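Local coordinates for actin-binding protein (Saccharomyces cerevisiae, PDB 1HQZ) that binds actin filaments through this N-terminal cofilin-homology domain and regulates actin assembly by the ARP2/3 complex, which it recruits to filament sides, at residues E128-L131 / L132-I135. Residues are numbered along the deposited sequence; the frame is centred on the assembly and turned at random.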
loop_
_atom_site.group_PDB
_atom_site.type_symbol
_atom_site.label_atom_id
_atom_site.label_comp_id
_atom_site.label_asym_id
_atom_site.label_seq_id
_atom_site.Cartn_x
_atom_site.Cartn_y
_atom_site.Cartn_z
ATOM N N GLU A 128 2.269 13.980 2.956
ATOM C CA GLU A 128 3.436 13.382 3.594
ATOM C C GLU A 128 3.621 13.668 5.085
ATOM O O GLU A 128 3.942 12.763 5.857
ATOM C CB GLU A 128 4.711 13.762 2.824
ATOM C CG GLU A 128 5.978 13.150 3.408
ATOM C CD GLU A 128 7.158 13.182 2.445
ATOM O OE1 GLU A 128 7.164 14.031 1.534
ATOM O OE2 GLU A 128 8.087 12.359 2.617
ATOM N N ASN A 129 3.424 14.912 5.504
ATOM C CA ASN A 129 3.596 15.237 6.918
ATOM C C ASN A 129 2.521 14.620 7.804
ATOM O O ASN A 129 2.799 14.161 8.908
ATOM C CB ASN A 129 3.636 16.753 7.114
ATOM C CG ASN A 129 4.936 17.359 6.622
ATOM O OD1 ASN A 129 6.028 16.900 6.987
ATOM N ND2 ASN A 129 4.833 18.394 5.796
ATOM N N GLU A 130 1.289 14.627 7.321
ATOM C CA GLU A 130 0.183 14.050 8.060
ATOM C C GLU A 130 0.459 12.557 8.310
ATOM O O GLU A 130 0.242 12.043 9.410
ATOM C CB GLU A 130 -1.104 14.238 7.249
ATOM C CG GLU A 130 -2.158 13.162 7.455
ATOM C CD GLU A 130 -2.986 13.361 8.704
ATOM O OE1 GLU A 130 -2.401 13.605 9.784
ATOM O OE2 GLU A 130 -4.227 13.257 8.602
ATOM N N LEU A 131 0.957 11.871 7.285
ATOM C CA LEU A 131 1.239 10.447 7.400
ATOM C C LEU A 131 2.462 10.156 8.261
ATOM O O LEU A 131 2.475 9.175 9.013
ATOM C CB LEU A 131 1.408 9.827 6.005
ATOM C CG LEU A 131 0.159 9.816 5.107
ATOM C CD1 LEU A 131 0.515 9.255 3.743
ATOM C CD2 LEU A 131 -0.933 8.981 5.739
ATOM N N LEU A 132 3.490 10.994 8.155
ATOM C CA LEU A 132 4.688 10.776 8.953
ATOM C C LEU A 132 4.330 10.915 10.431
ATOM O O LEU A 132 4.964 10.313 11.301
ATOM C CB LEU A 132 5.788 11.775 8.562
ATOM C CG LEU A 132 6.407 11.584 7.168
ATOM C CD1 LEU A 132 7.457 12.645 6.924
ATOM C CD2 LEU A 132 7.033 10.200 7.061
ATOM N N MET A 133 3.292 11.701 10.706
ATOM C CA MET A 133 2.827 11.910 12.074
ATOM C C MET A 133 2.096 10.670 12.565
ATOM O O MET A 133 2.305 10.220 13.693
ATOM C CB MET A 133 1.881 13.101 12.137
ATOM C CG MET A 133 1.383 13.384 13.528
ATOM S SD MET A 133 0.107 14.632 13.514
ATOM C CE MET A 133 -1.355 13.586 13.221
ATOM N N LYS A 134 1.228 10.129 11.713
ATOM C CA LYS A 134 0.478 8.923 12.053
ATOM C C LYS A 134 1.443 7.766 12.286
ATOM O O LYS A 134 1.243 6.942 13.181
ATOM C CB LYS A 134 -0.496 8.559 10.928
ATOM C CG LYS A 134 -1.627 9.546 10.765
ATOM C CD LYS A 134 -2.691 9.013 9.824
ATOM C CE LYS A 134 -3.861 9.976 9.703
ATOM N NZ LYS A 134 -5.041 9.284 9.101
ATOM N N ILE A 135 2.499 7.719 11.479
ATOM C CA ILE A 135 3.500 6.665 11.590
ATOM C C ILE A 135 4.235 6.805 12.920
ATOM O O ILE A 135 4.471 5.821 13.629
ATOM C CB ILE A 135 4.485 6.740 10.394
ATOM C CG1 ILE A 135 3.780 6.242 9.128
ATOM C CG2 ILE A 135 5.738 5.930 10.674
ATOM C CD1 ILE A 135 4.589 6.383 7.874
#
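Glu130 O accepts two backbone N-H groups from the next turn of the helix: Lys134 N at 3.2 Å, with a fairly straight N-H...O angle of 155°, and Met133 N in a weak, bent i to i+3 bond. Met133 N also donates to Asn129 O, its i to i+4 acceptor, so its hydrogen is shared between the two carbonyls. The shorter links of the ladder flank this bifurcated pair, Leu132 N to Glu128 O and Ile135 N to Leu131 O, each 2.9 Å.

The Glu130 side chain bends at chi2 (81°), which carries its carboxylate back beside the following turn. Glu130 OE1 lies 3.6 Å from Met133 CE, while Glu130 OE2 is 3.5 Å from Lys134 CE. The ammonium group is less close: Lys134 NZ stays 4.1 Å from Glu130 OE2, beyond a salt bridge, so the evidence supports contact with the lysine methylene plus a probable longer-range attraction of charge. With an alanine at Glu130, Lys134 would probably lose this nearby negative charge and the Met133 methyl its carboxylate neighbour.

These residues belong to helix 128-136 near the C-terminal end of the ADF-homology fold, where it packs against the central mixed sheet. Leu131 and Ile135, one turn apart, are buried: Leu131 touches Val118 and Ile135 touches Val116, both of strand 116-120; Leu131 also meets Leu56 of helix 52-56.

Next to this buried face, Glu128 and Leu132 run alongside each other and point the same way, with Glu128 CG 3.8 Å from Leu132 CD1. Glu128 CG stands anti to its own nitrogen (chi1 -179°), placing the aliphatic part of the chain against the leucine. Both residues touch Phe52, and Leu132, like Ile135, touches Val71 of strand 65-71.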